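Long-range contacts in hyaluronidase (Streptomyces koganeiensis, PDB 4UFQ), which probably cleaves hyaluronan and is built as an elongated, all-beta trimer related to phage-fibre proteins: residues Ile143-Asp148 with Val157-Arg162; Lys120-Ala125 with Val136-Gly141; Thr185-Ser190 with Leu203-Asn208. All coordinates share one frame; numbering follows the deposited sequence.

Contact 1: residues Ile143-Asp148 with Val157-Arg162; sequences IGVGID and VHIVQR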
loop_
_atom_site.group_PDB
_atom_site.type_symbol
_atom_site.label_atom_id
_atom_site.label_comp_id
_atom_site.label_asym_id
_atom_site.label_seq_id
_atom_site.Cartn_x
_atom_site.Cartn_y
_atom_site.Cartn_z
ATOM N N ILE B 143 -0.602 -14.608 0.938
ATOM C CA ILE B 143 0.443 -13.709 0.494
ATOM C C ILE B 143 1.467 -14.434 -0.349
ATOM O O ILE B 143 1.918 -15.536 0.031
ATOM C CB ILE B 143 1.134 -13.036 1.690
ATOM C CG1 ILE B 143 0.081 -12.263 2.494
ATOM C CG2 ILE B 143 2.280 -12.146 1.220
ATOM C CD1 ILE B 143 0.648 -11.331 3.538
ATOM N N GLY B 144 1.797 -13.855 -1.502
ATOM C CA GLY B 144 2.887 -14.332 -2.335
ATOM C C GLY B 144 4.019 -13.328 -2.386
ATOM O O GLY B 144 3.791 -12.104 -2.493
ATOM N N VAL B 145 5.249 -13.847 -2.313
ATOM C CA VAL B 145 6.474 -13.049 -2.370
ATOM C C VAL B 145 7.384 -13.681 -3.429
ATOM O O VAL B 145 8.009 -14.713 -3.170
ATOM C CB VAL B 145 7.198 -12.941 -1.005
ATOM C CG1 VAL B 145 8.441 -12.068 -1.130
ATOM C CG2 VAL B 145 6.283 -12.404 0.102
ATOM N N GLY B 146 7.456 -13.101 -4.618
ATOM C CA GLY B 146 8.243 -13.681 -5.693
ATOM C C GLY B 146 7.610 -14.881 -6.373
ATOM O O GLY B 146 8.295 -15.618 -7.089
ATOM N N ILE B 147 6.313 -15.097 -6.174
ATOM C CA ILE B 147 5.628 -16.176 -6.869
ATOM C C ILE B 147 5.396 -15.772 -8.322
ATOM O O ILE B 147 5.507 -14.590 -8.689
ATOM C CB ILE B 147 4.276 -16.559 -6.175
ATOM C CG1 ILE B 147 3.304 -15.365 -6.179
ATOM C CG2 ILE B 147 4.537 -17.067 -4.762
ATOM C CD1 ILE B 147 1.910 -15.726 -5.692
ATOM N N ASP B 148 5.078 -16.745 -9.162
ATOM C CA ASP B 148 4.755 -16.462 -10.545
ATOM C C ASP B 148 3.536 -15.542 -10.578
ATOM O O ASP B 148 2.607 -15.705 -9.774
ATOM C CB ASP B 148 4.461 -17.759 -11.303
ATOM C CG ASP B 148 5.683 -18.655 -11.457
ATOM O OD1 ASP B 148 6.825 -18.171 -11.326
ATOM O OD2 ASP B 148 5.490 -19.853 -11.741
ATOM N N VAL B 157 1.563 -17.684 3.662
ATOM C CA VAL B 157 2.626 -16.868 3.069
ATOM C C VAL B 157 3.526 -17.806 2.274
ATOM O O VAL B 157 3.958 -18.838 2.795
ATOM C CB VAL B 157 3.456 -16.142 4.141
ATOM C CG1 VAL B 157 4.600 -15.354 3.510
ATOM C CG2 VAL B 157 2.537 -15.214 4.938
ATOM N N HIS B 158 3.788 -17.465 1.016
ATOM C CA HIS B 158 4.545 -18.291 0.073
ATOM C C HIS B 158 5.672 -17.422 -0.481
ATOM O O HIS B 158 5.401 -16.424 -1.157
ATOM C CB HIS B 158 3.598 -18.746 -1.051
ATOM C CG HIS B 158 4.199 -19.606 -2.128
ATOM N ND1 HIS B 158 3.408 -20.308 -3.016
ATOM C CD2 HIS B 158 5.481 -19.856 -2.491
ATOM C CE1 HIS B 158 4.177 -20.961 -3.870
ATOM N NE2 HIS B 158 5.438 -20.716 -3.569
ATOM N N ILE B 159 6.925 -17.781 -0.169
ATOM C CA ILE B 159 8.121 -17.051 -0.604
ATOM C C ILE B 159 8.936 -17.879 -1.544
ATOM O O ILE B 159 9.178 -19.060 -1.262
ATOM C CB ILE B 159 9.035 -16.675 0.611
ATOM C CG1 ILE B 159 8.226 -15.975 1.710
ATOM C CG2 ILE B 159 10.213 -15.822 0.141
ATOM C CD1 ILE B 159 8.979 -15.790 3.028
ATOM N N VAL B 160 9.391 -17.281 -2.640
ATOM C CA VAL B 160 10.292 -17.925 -3.591
ATOM C C VAL B 160 11.617 -17.168 -3.645
ATOM O O VAL B 160 11.638 -15.969 -3.912
ATOM C CB VAL B 160 9.683 -17.981 -4.999
ATOM C CG1 VAL B 160 10.596 -18.723 -5.971
ATOM C CG2 VAL B 160 8.304 -18.637 -4.948
ATOM N N GLN B 161 12.726 -17.884 -3.414
ATOM C CA GLN B 161 14.074 -17.350 -3.569
ATOM C C GLN B 161 14.319 -17.068 -5.045
ATOM O O GLN B 161 14.290 -17.989 -5.860
ATOM C CB GLN B 161 15.076 -18.370 -3.015
ATOM C CG GLN B 161 16.538 -17.932 -2.902
ATOM C CD GLN B 161 17.386 -18.970 -2.155
ATOM O OE1 GLN B 161 16.853 -19.802 -1.427
ATOM N NE2 GLN B 161 18.692 -18.915 -2.338
ATOM N N ARG B 162 14.548 -15.795 -5.389
ATOM C CA ARG B 162 14.752 -15.373 -6.771
ATOM C C ARG B 162 16.125 -14.751 -6.999
ATOM O O ARG B 162 16.785 -14.314 -6.054
ATOM C CB ARG B 162 13.681 -14.353 -7.185
ATOM C CG ARG B 162 12.265 -14.899 -7.155
ATOM C CD ARG B 162 12.048 -15.855 -8.316
ATOM N NE ARG B 162 10.653 -16.271 -8.368
ATOM C CZ ARG B 162 10.135 -17.101 -9.268
ATOM N NH1 ARG B 162 10.889 -17.644 -10.216
ATOM N NH2 ARG B 162 8.846 -17.398 -9.202
#
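Ile147 sets its CG2 methyl over one face of the His158 imidazole: the carbon stands above the ring centre, 3.7 Å from the His158 ring centroid and 10° off the normal, a CH-pi contact. The same CG2 also packs against CG2 of Val160. The imidazole is held from elsewhere too, ND1 by the backbone N of Arg154 and NE2 by Glu172 of the second subunit. At the far end Arg162 turns its guanidinium side-on to the carbonyl of Gly146, NE and NH2 both donating to that one oxygen, each at 2.8 Å, with Gly146 O lying nearly in the guanidinium plane. Arg162 NH2 also forms a salt bridge to Asp148 OD1 at 3.0 Å, meeting the carboxylate from above its plane, while Val160 CG1 lies over one guanidinium face, offset toward its rim. Gly146 and Ile147 both face Asp133 in a G1 beta bulge, with Gly146 at positive phi. Before the bulge, strands 143-145 and 157-160 run parallel, 9° apart, a ladder that continues into the second subunit, as in intertwined trimeric phage-fibre folds. Its backbone bonds are His158 N to Ile143 O, Val145 N to His158 O and Val160 N to Val145 O. On the face opposite His158, Ile143 CB meets Val157 CG2 and Val145 CB meets Ile159 CG1, each pair at 4.2 Å; neighbouring subunits pack against these residues.

Contact 2: residues Lys120-Ala125 with Val136-Gly141; sequences KGNLIA and VVKGTG. With SO4 (sulfate ion), chain Q.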
loop_
_atom_site.group_PDB
_atom_site.type_symbol
_atom_site.label_atom_id
_atom_site.label_comp_id
_atom_site.label_asym_id
_atom_site.label_seq_id
_atom_site.Cartn_x
_atom_site.Cartn_y
_atom_site.Cartn_z
ATOM N N LYS B 120 -13.205 -10.513 -4.207
ATOM C CA LYS B 120 -12.484 -11.669 -4.713
ATOM C C LYS B 120 -11.154 -11.261 -5.351
ATOM O O LYS B 120 -10.322 -12.114 -5.652
ATOM C CB LYS B 120 -13.368 -12.463 -5.680
ATOM C CG LYS B 120 -14.558 -13.102 -4.973
ATOM C CD LYS B 120 -15.569 -13.698 -5.936
ATOM C CE LYS B 120 -16.716 -14.362 -5.181
ATOM N NZ LYS B 120 -17.386 -13.431 -4.223
ATOM N N GLY B 121 -10.939 -9.958 -5.526
ATOM C CA GLY B 121 -9.685 -9.464 -6.084
ATOM C C GLY B 121 -8.529 -9.261 -5.112
ATOM O O GLY B 121 -8.700 -9.305 -3.891
ATOM N N ASN B 122 -7.337 -9.022 -5.659
ATOM C CA ASN B 122 -6.146 -8.796 -4.843
ATOM C C ASN B 122 -6.332 -7.562 -3.987
ATOM O O ASN B 122 -6.859 -6.551 -4.470
ATOM C CB ASN B 122 -4.908 -8.567 -5.711
ATOM C CG ASN B 122 -4.565 -9.743 -6.573
ATOM O OD1 ASN B 122 -4.584 -10.893 -6.119
ATOM N ND2 ASN B 122 -4.248 -9.471 -7.835
ATOM N N LEU B 123 -5.919 -7.625 -2.730
ATOM C CA LEU B 123 -5.967 -6.455 -1.872
ATOM C C LEU B 123 -4.831 -5.490 -2.217
ATOM O O LEU B 123 -5.027 -4.265 -2.249
ATOM C CB LEU B 123 -5.902 -6.878 -0.397
ATOM C CG LEU B 123 -6.903 -7.976 -0.027
ATOM C CD1 LEU B 123 -6.850 -8.223 1.495
ATOM C CD2 LEU B 123 -8.301 -7.613 -0.475
ATOM N N ILE B 124 -3.653 -6.036 -2.499
ATOM C CA ILE B 124 -2.525 -5.253 -2.998
ATOM C C ILE B 124 -1.728 -6.154 -3.930
ATOM O O ILE B 124 -1.586 -7.352 -3.675
ATOM C CB ILE B 124 -1.655 -4.664 -1.847
ATOM C CG1 ILE B 124 -0.586 -3.730 -2.408
ATOM C CG2 ILE B 124 -1.066 -5.794 -0.990
ATOM C CD1 ILE B 124 0.099 -2.880 -1.342
ATOM N N ALA B 125 -1.233 -5.588 -5.028
ATOM C CA ALA B 125 -0.386 -6.318 -5.960
ATOM C C ALA B 125 0.708 -5.394 -6.444
ATOM O O ALA B 125 0.415 -4.379 -7.102
ATOM C CB ALA B 125 -1.191 -6.811 -7.136
ATOM N N VAL B 136 2.116 -9.738 -3.202
ATOM C CA VAL B 136 0.682 -9.770 -3.463
ATOM C C VAL B 136 -0.046 -10.331 -2.249
ATOM O O VAL B 136 0.420 -11.282 -1.601
ATOM C CB VAL B 136 0.354 -10.572 -4.735
ATOM C CG1 VAL B 136 0.729 -12.050 -4.588
ATOM C CG2 VAL B 136 -1.112 -10.433 -5.131
ATOM N N VAL B 137 -1.161 -9.698 -1.911
ATOM C CA VAL B 137 -2.085 -10.197 -0.910
ATOM C C VAL B 137 -3.375 -10.468 -1.651
ATOM O O VAL B 137 -4.013 -9.543 -2.165
ATOM C CB VAL B 137 -2.284 -9.213 0.274
ATOM C CG1 VAL B 137 -3.189 -9.837 1.338
ATOM C CG2 VAL B 137 -0.975 -8.788 0.907
ATOM N N LYS B 138 -3.734 -11.739 -1.775
ATOM C CA LYS B 138 -4.958 -12.131 -2.453
ATOM C C LYS B 138 -6.195 -11.775 -1.640
ATOM O O LYS B 138 -6.118 -11.538 -0.435
ATOM C CB LYS B 138 -4.938 -13.650 -2.711
ATOM C CG LYS B 138 -3.621 -14.223 -3.319
ATOM C CD LYS B 138 -3.248 -13.663 -4.677
ATOM C CE LYS B 138 -4.138 -14.118 -5.807
ATOM N NZ LYS B 138 -3.835 -13.321 -7.048
ATOM N N GLY B 139 -7.345 -11.763 -2.297
ATOM C CA GLY B 139 -8.617 -11.610 -1.608
ATOM C C GLY B 139 -8.812 -12.603 -0.458
ATOM O O GLY B 139 -9.462 -12.294 0.536
ATOM N N THR B 140 -8.290 -13.816 -0.599
ATOM C CA THR B 140 -8.338 -14.826 0.463
ATOM C C THR B 140 -7.469 -14.486 1.671
ATOM O O THR B 140 -7.609 -15.094 2.739
ATOM C CB THR B 140 -7.794 -16.163 -0.057
ATOM O OG1 THR B 140 -6.470 -15.941 -0.563
ATOM C CG2 THR B 140 -8.695 -16.734 -1.153
ATOM N N GLY B 141 -6.563 -13.529 1.503
ATOM C CA GLY B 141 -5.606 -13.190 2.530
ATOM C C GLY B 141 -4.256 -13.859 2.334
ATOM O O GLY B 141 -3.294 -13.494 3.005
HETATM S S SO4 Q . -4.731 -11.494 -10.917
HETATM O O1 SO4 Q . -5.750 -10.464 -10.695
HETATM O O2 SO4 Q . -5.377 -12.749 -11.318
HETATM O O3 SO4 Q . -3.895 -11.684 -9.727
HETATM O O4 SO4 Q . -3.877 -11.072 -12.028
HETATM O O HOH W 1 -7.579 -12.439 -5.153
#
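Asn122 has CG anti to its carbonyl carbon (chi1 -62°), and Lys138 folds back through chi2 and chi3 (-61° and -71°), bringing the two side chains side by side and pointing the same way. Lys138 NZ then donates to Asn122 OD1 at 2.7 Å, in the carbonyl plane and on a lone pair. Asn122 ND2, the amide's other end, gives a nearly straight bond to sulfate O3 at 2.9 Å and also reaches Gln108 of the third subunit. Sulfate O3 lies 3.1 Å from Lys138 NZ too, and Arg127 binds the same ion, probably a guest from the crystallisation liquor. CG2 of Val136 comes up beside Asn122 OD1 and touches Ala125 CB.

On the other face Ile124 CG2 presses against Val137 CG2 at 3.5 Å, and Leu126 of the second subunit packs on both residues. Separately, Leu123 CD1 rests on Val137 CG1 at 4.0 Å. Leu123 N donates to Val137 O, and Val137 N to Ile124 O at 3.0 Å. Further out, one water takes the N-H of Gly139 and donates to Lys120 O, bridging two backbones whose direct approach, Gly121 O to Gly139 N, is poorly angled for a bond. A type I turn from Lys138 to Gly141, closed by Gly141 N to Lys138 O, then leads away. Leu123 and Ile124 facing Val137 make a classic beta bulge at the open end of the antiparallel hairpin of strands 124-127 and 132-137.

Contact 3: residues Thr185-Ser190 with Leu203-Asn208; sequences TSVDSS and LWRGSN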
loop_
_atom_site.group_PDB
_atom_site.type_symbol
_atom_site.label_atom_id
_atom_site.label_comp_id
_atom_site.label_asym_id
_atom_site.label_seq_id
_atom_site.Cartn_x
_atom_site.Cartn_y
_atom_site.Cartn_z
ATOM N N THR B 185 -0.068 -34.324 6.350
ATOM C CA THR B 185 -0.048 -35.649 5.722
ATOM C C THR B 185 0.547 -35.596 4.319
ATOM O O THR B 185 0.483 -36.577 3.576
ATOM C CB THR B 185 -1.460 -36.233 5.621
ATOM O OG1 THR B 185 -2.286 -35.359 4.847
ATOM C CG2 THR B 185 -2.094 -36.407 7.014
ATOM N N SER B 186 1.085 -34.438 3.949
ATOM C CA SER B 186 1.624 -34.194 2.628
ATOM C C SER B 186 2.644 -33.057 2.701
ATOM O O SER B 186 2.772 -32.367 3.739
ATOM C CB SER B 186 0.482 -33.821 1.669
ATOM O OG SER B 186 -0.209 -32.677 2.161
ATOM N N VAL B 187 3.358 -32.864 1.592
ATOM C CA VAL B 187 4.342 -31.782 1.454
ATOM C C VAL B 187 4.066 -30.972 0.189
ATOM O O VAL B 187 3.186 -31.321 -0.588
ATOM C CB VAL B 187 5.826 -32.304 1.498
ATOM C CG1 VAL B 187 6.028 -33.198 2.720
ATOM C CG2 VAL B 187 6.234 -33.008 0.255
ATOM N N ASP B 188 4.793 -29.871 -0.001
ATOM C CA ASP B 188 4.622 -29.052 -1.212
ATOM C C ASP B 188 5.100 -29.731 -2.507
ATOM O O ASP B 188 5.943 -30.638 -2.492
ATOM C CB ASP B 188 5.353 -27.725 -1.071
ATOM C CG ASP B 188 4.973 -26.743 -2.157
ATOM O OD1 ASP B 188 3.786 -26.355 -2.198
ATOM O OD2 ASP B 188 5.846 -26.390 -2.994
ATOM N N SER B 189 4.576 -29.270 -3.638
ATOM C CA SER B 189 4.981 -29.777 -4.944
ATOM C C SER B 189 6.435 -29.448 -5.322
ATOM O O SER B 189 6.978 -30.070 -6.235
ATOM C CB SER B 189 4.019 -29.275 -6.025
ATOM O OG SER B 189 3.934 -27.860 -6.008
ATOM N N SER B 190 7.071 -28.540 -4.585
ATOM C CA SER B 190 8.485 -28.213 -4.789
ATOM C C SER B 190 9.369 -29.194 -4.025
ATOM O O SER B 190 10.594 -29.051 -3.984
ATOM C CB SER B 190 8.781 -26.762 -4.351
ATOM O OG SER B 190 8.561 -26.573 -2.964
ATOM N N LEU B 203 8.859 -31.545 14.770
ATOM C CA LEU B 203 8.782 -32.704 13.879
ATOM C C LEU B 203 9.039 -32.309 12.440
ATOM O O LEU B 203 8.750 -31.170 12.054
ATOM C CB LEU B 203 7.400 -33.370 13.962
ATOM C CG LEU B 203 7.093 -34.266 15.171
ATOM C CD1 LEU B 203 6.991 -33.488 16.447
ATOM C CD2 LEU B 203 5.815 -35.082 14.959
ATOM N N TRP B 204 9.534 -33.243 11.631
ATOM C CA TRP B 204 9.652 -33.082 10.179
ATOM C C TRP B 204 9.018 -34.262 9.489
ATOM O O TRP B 204 9.309 -35.428 9.805
ATOM C CB TRP B 204 11.117 -33.068 9.755
ATOM C CG TRP B 204 11.455 -33.024 8.260
ATOM C CD1 TRP B 204 11.957 -34.044 7.500
ATOM C CD2 TRP B 204 11.429 -31.869 7.407
ATOM N NE1 TRP B 204 12.225 -33.602 6.238
ATOM C CE2 TRP B 204 11.908 -32.270 6.149
ATOM C CE3 TRP B 204 11.021 -30.549 7.581
ATOM C CZ2 TRP B 204 12.033 -31.383 5.084
ATOM C CZ3 TRP B 204 11.137 -29.678 6.525
ATOM C CH2 TRP B 204 11.608 -30.103 5.289
ATOM N N ARG B 205 8.146 -33.963 8.533
ATOM C CA ARG B 205 7.666 -34.925 7.558
ATOM C C ARG B 205 8.431 -34.711 6.259
ATOM O O ARG B 205 8.361 -33.626 5.681
ATOM C CB ARG B 205 6.164 -34.776 7.333
ATOM C CG ARG B 205 5.661 -35.528 6.090
ATOM C CD ARG B 205 4.162 -35.413 5.890
ATOM N NE ARG B 205 3.483 -36.432 6.668
ATOM C CZ ARG B 205 3.215 -37.662 6.249
ATOM N NH1 ARG B 205 3.549 -38.064 5.035
ATOM N NH2 ARG B 205 2.612 -38.515 7.070
ATOM N N GLY B 206 9.179 -35.708 5.814
ATOM C CA GLY B 206 9.906 -35.617 4.563
ATOM C C GLY B 206 9.096 -36.026 3.354
ATOM O O GLY B 206 7.985 -36.588 3.454
ATOM N N SER B 207 9.683 -35.850 2.178
ATOM C CA SER B 207 8.931 -36.065 0.942
ATOM C C SER B 207 8.578 -37.517 0.709
ATOM O O SER B 207 7.659 -37.800 -0.061
ATOM C CB SER B 207 9.676 -35.506 -0.268
ATOM O OG SER B 207 10.924 -36.130 -0.437
ATOM N N ASN B 208 9.311 -38.437 1.330
ATOM C CA ASN B 208 9.020 -39.853 1.172
ATOM C C ASN B 208 8.069 -40.339 2.259
ATOM O O ASN B 208 7.706 -41.516 2.294
ATOM C CB ASN B 208 10.297 -40.702 1.162
ATOM C CG ASN B 208 11.058 -40.593 -0.146
ATOM O OD1 ASN B 208 10.476 -40.299 -1.196
ATOM N ND2 ASN B 208 12.364 -40.837 -0.090
#
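Val187 and Ser207 mark the nearest backbone approach, with 6.3 Å between their CA atoms, so the irregular segment 185-190 passes residues 205-207 without pairing as a sheet, and side chains do the touching. Val187 turns its CB toward the strand. With CG1 anti to the carbonyl carbon (chi1 -51°), Val187 spreads its two methyls over different partners: CG1 lies 3.8 Å from the carbonyl oxygen of Arg205 and 4.1 Å from CG of the same arginine, while CG2 sits 4.1 Å from Ser207 CA and near its CB. All of this is van der Waals packing.

Arg205 comes the other way. Its chain is extended as far as CD and then bends at chi3 (-85°), carrying NE out of the line of the aliphatic chain, and the guanidinium lies across the backbone of Thr185. Thr185 CA stands 3.7 Å above the Arg205 guanidinium plane, offset toward the rim, and Thr185 O approaches the same group over a face, 3.7 Å from Arg205 NH1, too long for a hydrogen bond. Arg205 CD meanwhile packs 3.8 Å from Ser186 N. A weak hydrogen bond runs from Arg205 NE to Pro184 O, one residue before the segment.

Beyond Val187 the loop turns on Asp188, whose OD2 accepts from both OG and N of Ser190, OG on the anti lone pair and N from above the carboxylate plane at 2.9 Å. OD1 is salt-bridged to Arg154, and Leu170 of the second subunit packs on Asp188. The result is an Asx turn in the loop leading into the three-stranded antiparallel sheet 193-198, 201-206 and 211-215, with the preceding residues packed against its central strand.

Contacts 1 and 2 are buried and share one mixed sheet: strand 132-137, which contact 2 pairs with 124-127, also flanks 143-145 and 147-148 of contact 1, and Val136 O lies 2.9 Å from Gly144 N, probably a hydrogen bond. Both combine backbone pairing and valine-isoleucine packing with a polar group at one end, an arginine on a carbonyl and a carboxylate in contact 1, a lysine-asparagine pair beside a sulfate in contact 2. Contact 3 is a surface contact about 19 Å from contact 1, centre to centre; it sets a loop against a separate antiparallel sheet, and between its two segments there is only van der Waals packing. All three also touch the third subunit.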